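Local atomic coordinates of uncharacterized protein (Thermus thermophilus HB8, PDB entry 6SCE), a protein that probably cleaves DNA as a type III CRISPR defence nuclease that is switched on by binding cyclic oligoadenylate. Residues V158-P161 with G167-A170; G162-G167 with L187-W192; N43-K48 with A216-G221; A121-L124 with E130-L133; A233-R238 with A248-W253. All coordinates share one frame; numbering follows the deposited sequence. Where two conformers were deposited one is given.

Starting from the N terminus, residues 43-48 open the widest loop, which interaction 3 closes at 216-221 by joining the start of helix 44-59 to the end of helix 206-220. Nested inside it are three contacts. Interaction 4 closes the hairpin of strands 120-125 and 129-132 at one end of the first sheet. Interactions 1 and 2 overlap along the chain and share Gly167: the first ties residues 158-161 to the beginning of strand 169-172, the second lays the intervening loop on strand 187-192, and they touch through Pro161 and Tyr191. Trp190 and Pro188 then join interactions 2 and 3 by packing on helix 206-220. Interaction 5 comes last, pairing helices 232-236 and 240-257.

Interaction 1: residues V158-P161 with G167-A170; sequences VSPP and GAQA
Val158 has a chi1 of -68°, which sets CG1 opposite the carbonyl carbon and CG2 between that carbon and the backbone N, and it is CG2 that packs on the methyl of Ala170, 4.1 Å from its CB. The two residues belong to an edge of the mixed sheet where strand 156-158 runs out beside strand 169-172, and the loop that follows packs on strand 179-184. Val158 N donates to Ala170 O (3.0 Å). Next to this bond no second direct backbone bond forms; a water bridges instead. It donates to Val158 O and accepts from Ala170 N, so both polar atoms are satisfied without a direct link.

Beyond the water the contact is apolar. Pro160 turns its ring inward and lays CB against two methyls, Ala170 CB at 3.9 Å and Ala168 CB at 4.1 Å. Ala170, the buried member, also meets Pro161 at the ring's CD, while Val182 of strand 179-184 lies against Pro161 and Ala168. Gln169 faces the other way, its OE1 bonded to Leu140 N. Closest of the proline contacts to Ala168 is Pro160 CG, which rests 3.5 Å from Ala168 O.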
# COMPACT_ATOMS: atom_id res chain seq x y z
N VAL A 158 21.15 -15.47 15.69
CA VAL A 158 22.31 -15.73 14.85
C VAL A 158 23.05 -14.46 14.70
O VAL A 158 22.51 -13.37 14.96
CB VAL A 158 21.94 -16.27 13.45
CG1 VAL A 158 21.34 -17.65 13.55
CG2 VAL A 158 21.02 -15.30 12.71
N SER A 159 24.29 -14.57 14.25
CA SER A 159 25.07 -13.41 14.00
C SER A 159 24.38 -12.58 12.90
O SER A 159 23.91 -13.15 11.92
CB SER A 159 26.48 -13.82 13.53
OG SER A 159 27.12 -12.67 13.10
N PRO A 160 24.31 -11.25 13.04
CA PRO A 160 23.61 -10.50 11.97
C PRO A 160 24.44 -10.35 10.70
O PRO A 160 25.67 -10.47 10.75
CB PRO A 160 23.38 -9.13 12.62
CG PRO A 160 24.54 -9.00 13.55
CD PRO A 160 24.67 -10.36 14.15
N PRO A 161 23.78 -10.07 9.56
CA PRO A 161 24.56 -9.88 8.35
C PRO A 161 25.54 -8.73 8.49
O PRO A 161 25.25 -7.69 9.11
CB PRO A 161 23.49 -9.60 7.26
CG PRO A 161 22.20 -10.13 7.82
CD PRO A 161 22.32 -10.06 9.31
N GLY A 167 25.38 -3.13 16.06
CA GLY A 167 24.29 -3.09 16.99
C GLY A 167 23.08 -3.88 16.57
O GLY A 167 22.22 -4.15 17.39
N ALA A 168 23.02 -4.31 15.30
CA ALA A 168 21.91 -5.13 14.84
C ALA A 168 21.85 -6.46 15.57
O ALA A 168 22.87 -7.03 15.94
CB ALA A 168 22.01 -5.38 13.34
N GLN A 169 20.64 -6.95 15.76
CA GLN A 169 20.41 -8.28 16.29
C GLN A 169 19.65 -9.07 15.22
O GLN A 169 18.81 -8.51 14.49
CB GLN A 169 19.54 -8.23 17.55
CG GLN A 169 20.03 -7.39 18.75
CD GLN A 169 18.87 -7.15 19.75
OE1 GLN A 169 17.91 -6.36 19.46
NE2 GLN A 169 18.92 -7.85 20.91
N ALA A 170 19.86 -10.38 15.16
CA ALA A 170 19.23 -11.18 14.11
C ALA A 170 18.76 -12.53 14.59
O ALA A 170 19.26 -13.09 15.57
CB ALA A 170 20.17 -11.33 12.93
O HOH W 1 21.81 -11.61 16.91

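Interaction 2: residues G162-G167 with L187-W192; sequences GAFPPG and LPYWYW
Phe164 comes down from the loop between strands 156-158 and 169-172 and sits between Tyr189 and Tyr191, making an aromatic cluster on one face of the mixed sheet to which strand 187-192 belongs. The ring contacts are of two kinds. With Tyr189 it forms a T-shaped (edge-to-face) pair: the Phe164 edge, led by CE2, points at the Tyr189 face, with centroids 5.3 Å apart and planes at 74°. With Tyr191 the rings meet obliquely at 55°, Phe164 CE1 lying 3.6 Å from Tyr191 CD2.

Other apolar contacts complete the packing. Phe164 CZ abuts Tyr189 CB at 3.8 Å, and Val182 of the next strand also touches Phe164. Tyr191, its CG anti to the backbone N (chi1 -177°), extends out from the strand to the loop, its OH 3.8 Å from Ala163 CB. An alanine in place of Phe164 would remove the shared ring and is likely to leave a gap between the two tyrosines, with Tyr189 losing the edge on its face.

Polar links are few. Tyr189 OH is bonded to Leu116 N, outside the pair. A water accepts from Ala163 N at 2.9 Å and is hydrogen-bonded to Tyr191 OH at 2.8 Å.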
# COMPACT_ATOMS: atom_id res chain seq x y z
N GLY A 162 26.73 -8.92 7.92
CA GLY A 162 27.77 -7.93 8.06
C GLY A 162 27.40 -6.62 7.43
O GLY A 162 27.95 -5.60 7.80
N ALA A 163 26.45 -6.62 6.49
CA ALA A 163 26.05 -5.40 5.80
C ALA A 163 25.32 -4.36 6.69
O ALA A 163 25.26 -3.19 6.34
CB ALA A 163 25.20 -5.74 4.59
N PHE A 164 24.78 -4.78 7.82
CA PHE A 164 24.13 -3.88 8.76
C PHE A 164 25.15 -3.11 9.60
O PHE A 164 26.23 -3.63 9.90
CB PHE A 164 23.20 -4.66 9.71
CG PHE A 164 21.86 -5.00 9.11
CD1 PHE A 164 21.69 -6.14 8.36
CD2 PHE A 164 20.76 -4.15 9.27
CE1 PHE A 164 20.46 -6.45 7.81
CE2 PHE A 164 19.54 -4.45 8.71
CZ PHE A 164 19.39 -5.60 7.98
N PRO A 165 24.79 -1.88 10.03
CA PRO A 165 25.65 -1.19 10.96
C PRO A 165 25.74 -1.91 12.30
O PRO A 165 24.96 -2.83 12.57
CB PRO A 165 24.99 0.19 11.11
CG PRO A 165 24.14 0.33 9.91
CD PRO A 165 23.63 -1.05 9.68
N PRO A 166 26.72 -1.52 13.13
CA PRO A 166 26.91 -2.16 14.43
C PRO A 166 25.65 -2.09 15.29
O PRO A 166 24.93 -1.10 15.24
CB PRO A 166 28.05 -1.34 15.07
CG PRO A 166 28.81 -0.78 13.92
CD PRO A 166 27.78 -0.53 12.83
N GLY A 167 25.38 -3.13 16.06
CA GLY A 167 24.29 -3.09 16.99
C GLY A 167 23.08 -3.88 16.57
O GLY A 167 22.22 -4.15 17.39
N LEU A 187 13.85 -1.24 14.40
CA LEU A 187 13.09 -1.52 13.20
C LEU A 187 13.40 -2.90 12.63
O LEU A 187 14.54 -3.40 12.79
CB LEU A 187 13.35 -0.45 12.15
CG LEU A 187 12.93 0.99 12.46
CD1 LEU A 187 13.38 1.85 11.29
CD2 LEU A 187 11.43 1.03 12.67
N PRO A 188 12.38 -3.55 12.03
CA PRO A 188 12.53 -4.88 11.48
C PRO A 188 12.90 -4.87 10.01
O PRO A 188 12.40 -4.04 9.24
CB PRO A 188 11.13 -5.47 11.65
CG PRO A 188 10.24 -4.28 11.45
CD PRO A 188 10.99 -3.07 11.90
N TYR A 189 13.70 -5.87 9.64
CA TYR A 189 14.20 -6.09 8.29
C TYR A 189 14.15 -7.59 8.02
O TYR A 189 14.43 -8.38 8.92
CB TYR A 189 15.64 -5.59 8.14
CG TYR A 189 15.80 -4.13 8.46
CD1 TYR A 189 15.94 -3.70 9.78
CD2 TYR A 189 15.81 -3.17 7.46
CE1 TYR A 189 16.07 -2.37 10.10
CE2 TYR A 189 15.97 -1.82 7.76
CZ TYR A 189 16.09 -1.42 9.08
OH TYR A 189 16.20 -0.09 9.38
N TRP A 190 13.77 -7.97 6.81
CA TRP A 190 13.75 -9.37 6.38
C TRP A 190 14.81 -9.40 5.26
O TRP A 190 14.67 -8.76 4.24
CB TRP A 190 12.37 -9.73 5.88
CG TRP A 190 12.14 -11.16 5.47
CD1 TRP A 190 11.58 -11.59 4.31
CD2 TRP A 190 12.45 -12.35 6.21
NE1 TRP A 190 11.52 -12.96 4.26
CE2 TRP A 190 12.05 -13.46 5.42
CE3 TRP A 190 13.04 -12.58 7.46
CZ2 TRP A 190 12.21 -14.77 5.85
CZ3 TRP A 190 13.20 -13.90 7.89
CH2 TRP A 190 12.78 -14.98 7.09
N TYR A 191 15.90 -10.09 5.54
CA TYR A 191 17.12 -9.99 4.75
C TYR A 191 17.38 -11.32 4.05
O TYR A 191 17.47 -12.36 4.68
CB TYR A 191 18.26 -9.60 5.66
CG TYR A 191 19.61 -9.38 5.00
CD1 TYR A 191 20.50 -10.44 4.82
CD2 TYR A 191 20.01 -8.12 4.61
CE1 TYR A 191 21.75 -10.24 4.24
CE2 TYR A 191 21.26 -7.93 4.02
CZ TYR A 191 22.12 -8.99 3.87
OH TYR A 191 23.35 -8.76 3.29
N TRP A 192 17.51 -11.24 2.73
CA TRP A 192 17.60 -12.42 1.84
C TRP A 192 18.97 -13.05 1.99
O TRP A 192 19.99 -12.37 1.91
CB TRP A 192 17.37 -11.92 0.42
CG TRP A 192 17.61 -12.82 -0.78
CD1 TRP A 192 18.81 -13.28 -1.23
CD2 TRP A 192 16.63 -13.25 -1.74
NE1 TRP A 192 18.63 -14.00 -2.39
CE2 TRP A 192 17.30 -13.99 -2.73
CE3 TRP A 192 15.25 -13.07 -1.87
CZ2 TRP A 192 16.63 -14.56 -3.84
CZ3 TRP A 192 14.59 -13.64 -2.94
CH2 TRP A 192 15.29 -14.38 -3.92
O HOH W 2 25.77 -8.88 4.77

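Interaction 3: residues N43-K48 with A216-G221; sequences NEEYGK and AKRLGG
Glu45 and Arg218 form a salt bridge across two helix ends: Arg218 NE donates to Glu45 OE2 at 2.7 Å. The oxygen lies at the edge of the guanidinium, close to its plane, and is met on its syn side but 33° out of the carboxylate plane. The carboxylate itself is tipped, the two planes standing 47° apart, and a water bridges the pair, donating to Glu45 OE2 and accepting from Arg218 NH2 (3.0 Å). Arg218 NH1 has its own carboxylate, Glu153 OE2. A leucine in place of Arg218 would probably leave Glu45 and Glu153 without their shared counter-charge and free the Glu45 carboxylate to turn.

One residue on, Tyr46 reaches across to Gly221, its OH 3.9 Å from Gly221 CA. The hydroxyl is hydrogen-bonded to a second water (2.6 Å), which donates to Lys217 O near the end of helix 206-220. At the start of helix 44-59, Asn43 is the N-cap and its OD1 accepts from Tyr46 N at 2.8 Å in an almost straight hydrogen bond. Lys217 NZ is taken up by backbone oxygens of Gln222 and Cys224.

Tyr46 also packs on an adenine of the bound RNA. An N-capped helix start after a parallel strand, beside the nucleotide, fits the Rossmann-like CARF fold that senses cyclic oligoadenylate.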
# COMPACT_ATOMS: atom_id res chain seq x y z
N ASN A 43 -6.84 -8.64 9.63
CA ASN A 43 -6.80 -10.09 9.37
C ASN A 43 -6.48 -10.81 10.66
O ASN A 43 -6.19 -10.18 11.70
CB ASN A 43 -5.82 -10.44 8.23
CG ASN A 43 -4.38 -10.08 8.55
OD1 ASN A 43 -3.95 -10.14 9.70
ND2 ASN A 43 -3.61 -9.76 7.54
N GLU A 44 -6.52 -12.14 10.61
CA GLU A 44 -6.31 -12.97 11.79
C GLU A 44 -4.91 -12.87 12.36
O GLU A 44 -4.73 -12.98 13.58
CB GLU A 44 -6.59 -14.46 11.44
N GLU A 45 -3.92 -12.74 11.49
CA GLU A 45 -2.55 -12.58 11.96
C GLU A 45 -2.36 -11.30 12.80
O GLU A 45 -1.72 -11.33 13.85
CB GLU A 45 -1.56 -12.67 10.79
CG GLU A 45 -1.49 -14.12 10.31
CD GLU A 45 -0.60 -14.32 9.11
OE1 GLU A 45 -0.51 -13.40 8.28
OE2 GLU A 45 -0.03 -15.43 9.00
N TYR A 46 -2.90 -10.19 12.33
CA TYR A 46 -2.86 -8.97 13.14
C TYR A 46 -3.66 -9.14 14.44
O TYR A 46 -3.26 -8.66 15.48
CB TYR A 46 -3.33 -7.78 12.35
CG TYR A 46 -2.29 -7.21 11.45
CD1 TYR A 46 -1.08 -6.76 11.95
CD2 TYR A 46 -2.52 -7.05 10.09
CE1 TYR A 46 -0.11 -6.19 11.13
CE2 TYR A 46 -1.56 -6.48 9.26
CZ TYR A 46 -0.37 -6.06 9.78
OH TYR A 46 0.59 -5.48 8.94
N GLY A 47 -4.76 -9.88 14.37
CA GLY A 47 -5.52 -10.19 15.56
C GLY A 47 -4.65 -10.91 16.59
O GLY A 47 -4.69 -10.60 17.78
N LYS A 48 -3.88 -11.88 16.12
CA LYS A 48 -2.97 -12.63 16.98
C LYS A 48 -1.83 -11.77 17.53
O LYS A 48 -1.44 -11.91 18.69
CB LYS A 48 -2.41 -13.84 16.22
CG LYS A 48 -3.44 -14.96 16.04
CD LYS A 48 -2.97 -15.98 15.02
CE LYS A 48 -3.86 -17.21 15.03
NZ LYS A 48 -3.39 -18.21 14.02
N ALA A 216 8.07 -10.64 4.02
CA ALA A 216 8.57 -9.57 4.90
C ALA A 216 7.40 -8.88 5.57
O ALA A 216 7.45 -8.58 6.77
CB ALA A 216 9.38 -8.55 4.09
N LYS A 217 6.35 -8.63 4.81
CA LYS A 217 5.19 -7.88 5.35
C LYS A 217 4.41 -8.71 6.35
O LYS A 217 3.96 -8.19 7.39
CB LYS A 217 4.28 -7.36 4.24
CG LYS A 217 4.88 -6.27 3.33
CD LYS A 217 5.83 -5.27 3.99
CE LYS A 217 6.27 -4.20 3.00
NZ LYS A 217 7.22 -3.25 3.63
N ARG A 218 4.27 -10.01 6.08
CA ARG A 218 3.63 -10.90 7.07
C ARG A 218 4.41 -11.02 8.38
O ARG A 218 3.82 -10.93 9.45
CB ARG A 218 3.41 -12.30 6.48
CG ARG A 218 3.20 -13.36 7.55
CD ARG A 218 2.75 -14.70 6.97
NE ARG A 218 2.48 -15.64 8.06
CZ ARG A 218 3.41 -16.32 8.73
NH1 ARG A 218 4.70 -16.21 8.40
NH2 ARG A 218 3.06 -17.15 9.71
N LEU A 219 5.72 -11.27 8.30
CA LEU A 219 6.57 -11.42 9.46
C LEU A 219 6.72 -10.15 10.28
O LEU A 219 6.65 -10.20 11.51
CB LEU A 219 7.98 -11.88 9.05
CG LEU A 219 8.01 -13.33 8.55
CD1 LEU A 219 9.37 -13.69 8.02
CD2 LEU A 219 7.61 -14.31 9.64
N GLY A 220 7.00 -9.04 9.61
CA GLY A 220 7.43 -7.83 10.27
C GLY A 220 6.54 -6.62 10.10
O GLY A 220 6.88 -5.54 10.57
N GLY A 221 5.44 -6.80 9.39
CA GLY A 221 4.47 -5.74 9.16
C GLY A 221 4.80 -4.73 8.09
O GLY A 221 5.73 -4.87 7.29
O HOH W 3 0.34 -17.44 10.82
O HOH W 4 1.61 -6.40 6.77

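Interaction 4: residues A121-L124 with E130-L133; sequences ALFL and ERSL
Ala121 and Arg131 face each other as an antiparallel hydrogen-bonded pair in the hairpin of strands 120-125 and 129-132, which ends one side of the first mixed sheet. The N-to-C directions of the short strand segments are 164° apart, close to antiparallel. Ala121 N donates to Arg131 O at 2.8 Å, and Arg131 N returns the bond to Ala121 O at 3.1 Å. The same Ala121 O takes a CA-H...O contact from Glu130, whose CA is 3.2 Å away, so Ala121 O has two partners, a strong N-H and a weaker CA-H. Leu122 and Glu130 make the next, non-hydrogen-bonded pair.

On the face that carries Leu122 and Glu130, the two side chains run side by side in the same direction. The fit is tight, with Leu122 CD2 only 3.4 Å from Glu130 CG, while the carboxylate goes on to a salt bridge with Arg120.

Ala121, Phe123 and Arg131 share the other face. Arg131 was modelled in two conformers; in the one given, a chi1 of 72° and a bend at chi3 (82°) bring the guanidinium back to CE2 and CZ of Phe123, and NH1 bridges to Glu27. Ring and guanidinium are not parallel, and their contact, resting on one of two conformers, is less certain. Helix 15-28 covers this side through Val23 and Leu19, and Ala121 CB packs against Leu133 CD2 at 3.8 Å.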
# COMPACT_ATOMS: atom_id res chain seq x y z
N ALA A 121 10.44 10.19 18.71
CA ALA A 121 9.21 10.70 19.31
C ALA A 121 9.02 12.13 18.85
O ALA A 121 9.94 12.95 18.98
CB ALA A 121 9.29 10.65 20.83
N LEU A 122 7.86 12.45 18.33
CA LEU A 122 7.52 13.85 18.05
C LEU A 122 6.46 14.27 19.02
O LEU A 122 5.34 13.75 18.99
CB LEU A 122 7.02 14.02 16.63
CG LEU A 122 7.86 13.46 15.50
CD1 LEU A 122 7.29 14.02 14.21
CD2 LEU A 122 9.32 13.78 15.63
N PHE A 123 6.81 15.17 19.93
CA PHE A 123 5.83 15.70 20.86
C PHE A 123 5.20 16.89 20.20
O PHE A 123 5.89 17.73 19.62
CB PHE A 123 6.47 16.05 22.22
CG PHE A 123 6.97 14.84 22.94
CD1 PHE A 123 6.13 14.13 23.77
CD2 PHE A 123 8.24 14.36 22.70
CE1 PHE A 123 6.56 12.98 24.39
CE2 PHE A 123 8.68 13.21 23.33
CZ PHE A 123 7.83 12.51 24.15
N LEU A 124 3.88 16.92 20.22
CA LEU A 124 3.10 17.95 19.56
C LEU A 124 2.49 18.93 20.57
O LEU A 124 2.18 20.04 20.21
CB LEU A 124 1.96 17.31 18.77
CG LEU A 124 2.39 16.20 17.79
CD1 LEU A 124 1.21 15.80 16.95
CD2 LEU A 124 3.53 16.65 16.92
N GLU A 130 11.28 17.03 19.66
CA GLU A 130 11.53 15.76 19.02
C GLU A 130 12.73 15.12 19.73
O GLU A 130 13.62 15.83 20.19
CB GLU A 130 11.80 16.06 17.54
CG GLU A 130 12.34 14.93 16.71
CD GLU A 130 12.82 15.42 15.36
OE1 GLU A 130 12.23 16.37 14.81
OE2 GLU A 130 13.79 14.85 14.84
N ARG A 131 12.72 13.80 19.91
CA ARG A 131 13.88 13.09 20.44
C ARG A 131 14.03 11.71 19.78
O ARG A 131 13.03 11.08 19.42
CB ARG A 131 13.80 12.95 21.97
CG ARG A 131 12.76 11.98 22.50
CD ARG A 131 12.87 11.81 24.02
NE ARG A 131 12.18 12.89 24.73
CZ ARG A 131 11.18 12.72 25.57
NH1 ARG A 131 10.63 13.78 26.14
NH2 ARG A 131 10.72 11.50 25.87
N SER A 132 15.27 11.27 19.66
CA SER A 132 15.59 9.97 19.13
C SER A 132 15.27 8.94 20.18
O SER A 132 15.51 9.17 21.37
CB SER A 132 17.09 9.91 18.80
OG SER A 132 17.37 8.66 18.22
N LEU A 133 14.69 7.83 19.75
CA LEU A 133 14.29 6.76 20.65
C LEU A 133 15.26 5.59 20.64
O LEU A 133 14.86 4.40 20.64
CB LEU A 133 12.85 6.28 20.33
CG LEU A 133 11.82 7.41 20.49
CD1 LEU A 133 10.45 6.84 20.14
CD2 LEU A 133 11.82 8.02 21.88

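Interaction 5: residues A233-R238 with A248-W253; sequences AHLRSR and ARWRAW
Trp250 carries this contact: from helix 240-257 it pushes the six-membered half of its indole toward helix 232-236, where Leu235 and His234 receive it. With chi1 at -61°, CG stands opposite the carbonyl carbon and the ring leaves its own helix to reach the other one, although the nearest CA atoms, those of Leu235 and Trp250, are 10.8 Å apart. The indole therefore spans a distance the backbones do not close. Its NE1 is bonded to Asp203 OD1, which helps hold the ring's rotation.

Leu235 meets the far end of the indole. Its CD2 lies 3.6 Å from Trp250 CZ3 and equally near CH2, and CG is as close to CZ3 as CD2 is, so the branch point and one methyl both press on that corner. Leu235 and the indole run alongside each other, pointing opposite ways, and Val246 and Phe247 add to the apolar surroundings of Leu235.

His234 touches the neighbouring corner, its CD2 3.8 Å from Trp250 CZ2, the rings meeting obliquely. ND1 is hydrogen-bonded to Ala201 O, and CE1 packs over one face of the Arg238 guanidinium. On the backbone side, His234 O accepts from Ser237 OG (2.7 Å) and Ser237 N, and Arg238 grips that same OG side-on with NE and NH2.

Trp250 also packs on Leu261 of strand 260-262. The two helices lie in the connection between parallel neighbours 225-229 and 260-262, and the contact packs together the two helices of the connection in this beta-alpha-beta crossover.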
# COMPACT_ATOMS: atom_id res chain seq x y z
N ALA A 233 27.43 -12.89 -8.20
CA ALA A 233 28.13 -14.03 -8.78
C ALA A 233 27.39 -14.55 -10.02
O ALA A 233 28.02 -14.91 -11.02
CB ALA A 233 28.33 -15.13 -7.77
N HIS A 234 26.06 -14.56 -10.01
CA HIS A 234 25.34 -14.90 -11.21
C HIS A 234 25.59 -13.90 -12.36
O HIS A 234 25.76 -14.31 -13.51
CB HIS A 234 23.84 -15.01 -10.99
CG HIS A 234 23.10 -15.42 -12.22
ND1 HIS A 234 23.13 -16.71 -12.70
CD2 HIS A 234 22.33 -14.71 -13.08
CE1 HIS A 234 22.39 -16.78 -13.79
NE2 HIS A 234 21.89 -15.58 -14.04
N LEU A 235 25.58 -12.62 -12.05
CA LEU A 235 25.84 -11.59 -13.06
C LEU A 235 27.24 -11.78 -13.71
O LEU A 235 27.40 -11.59 -14.92
CB LEU A 235 25.78 -10.20 -12.45
CG LEU A 235 24.41 -9.72 -11.97
CD1 LEU A 235 24.55 -8.31 -11.44
CD2 LEU A 235 23.36 -9.83 -13.06
N ARG A 236 28.22 -12.14 -12.89
CA ARG A 236 29.57 -12.36 -13.38
C ARG A 236 29.69 -13.57 -14.31
O ARG A 236 30.60 -13.65 -15.11
CB ARG A 236 30.57 -12.44 -12.24
CG ARG A 236 30.81 -11.08 -11.60
CD ARG A 236 31.52 -11.17 -10.26
NE ARG A 236 31.90 -9.85 -9.74
CZ ARG A 236 32.27 -9.62 -8.49
NH1 ARG A 236 32.30 -10.61 -7.60
NH2 ARG A 236 32.62 -8.39 -8.12
N SER A 237 28.73 -14.48 -14.23
CA SER A 237 28.65 -15.64 -15.10
C SER A 237 27.97 -15.35 -16.46
O SER A 237 27.88 -16.24 -17.32
CB SER A 237 27.90 -16.75 -14.37
OG SER A 237 26.50 -16.67 -14.58
N ARG A 238 27.49 -14.12 -16.64
CA ARG A 238 26.77 -13.75 -17.84
C ARG A 238 27.71 -13.07 -18.86
O ARG A 238 28.69 -12.44 -18.49
CB ARG A 238 25.64 -12.77 -17.54
CG ARG A 238 24.59 -13.33 -16.57
CD ARG A 238 23.88 -14.56 -17.10
NE ARG A 238 24.55 -15.79 -16.71
CZ ARG A 238 24.25 -16.99 -17.19
NH1 ARG A 238 23.30 -17.16 -18.10
NH2 ARG A 238 24.91 -18.06 -16.76
N ALA A 248 18.80 -5.47 -15.12
CA ALA A 248 17.66 -4.60 -15.35
C ALA A 248 16.34 -5.29 -14.97
O ALA A 248 15.44 -4.66 -14.42
CB ALA A 248 17.61 -4.15 -16.82
N ARG A 249 16.24 -6.57 -15.28
CA ARG A 249 15.07 -7.38 -14.91
C ARG A 249 14.90 -7.44 -13.39
O ARG A 249 13.80 -7.21 -12.88
CB ARG A 249 15.15 -8.78 -15.47
CG ARG A 249 14.86 -8.87 -16.97
CD ARG A 249 14.62 -10.30 -17.40
NE ARG A 249 15.83 -11.13 -17.43
CZ ARG A 249 16.63 -11.30 -18.49
NH1 ARG A 249 16.41 -10.64 -19.63
NH2 ARG A 249 17.68 -12.10 -18.41
N TRP A 250 15.97 -7.75 -12.67
CA TRP A 250 15.96 -7.75 -11.18
C TRP A 250 15.57 -6.41 -10.58
O TRP A 250 14.77 -6.33 -9.62
CB TRP A 250 17.33 -8.13 -10.62
CG TRP A 250 17.81 -9.49 -10.99
CD1 TRP A 250 17.10 -10.49 -11.59
CD2 TRP A 250 19.11 -10.01 -10.75
NE1 TRP A 250 17.90 -11.59 -11.77
CE2 TRP A 250 19.13 -11.33 -11.23
CE3 TRP A 250 20.26 -9.48 -10.16
CZ2 TRP A 250 20.28 -12.12 -11.17
CZ3 TRP A 250 21.40 -10.28 -10.09
CH2 TRP A 250 21.38 -11.58 -10.57
N ARG A 251 16.12 -5.34 -11.14
CA ARG A 251 15.80 -4.02 -10.66
C ARG A 251 14.31 -3.71 -10.88
O ARG A 251 13.65 -3.15 -9.99
CB ARG A 251 16.64 -2.96 -11.37
CG ARG A 251 18.13 -2.97 -11.03
CD ARG A 251 18.42 -2.38 -9.67
NE ARG A 251 18.25 -0.92 -9.61
CZ ARG A 251 18.28 -0.20 -8.49
NH1 ARG A 251 18.49 -0.77 -7.31
NH2 ARG A 251 18.11 1.12 -8.56
N ALA A 252 13.80 -4.06 -12.04
CA ALA A 252 12.39 -3.80 -12.38
C ALA A 252 11.46 -4.61 -11.46
O ALA A 252 10.53 -4.08 -10.89
CB ALA A 252 12.14 -4.14 -13.83
N TRP A 253 11.77 -5.89 -11.30
CA TRP A 253 11.02 -6.74 -10.39
C TRP A 253 11.04 -6.23 -8.95
O TRP A 253 10.00 -6.19 -8.28
CB TRP A 253 11.52 -8.16 -10.48
CG TRP A 253 11.35 -8.76 -11.83
CD1 TRP A 253 10.50 -8.35 -12.81
CD2 TRP A 253 12.05 -9.89 -12.37
NE1 TRP A 253 10.63 -9.15 -13.91
CE2 TRP A 253 11.57 -10.11 -13.67
CE3 TRP A 253 13.05 -10.73 -11.87
CZ2 TRP A 253 12.06 -11.13 -14.49
CZ3 TRP A 253 13.53 -11.76 -12.70
CH2 TRP A 253 13.02 -11.95 -13.98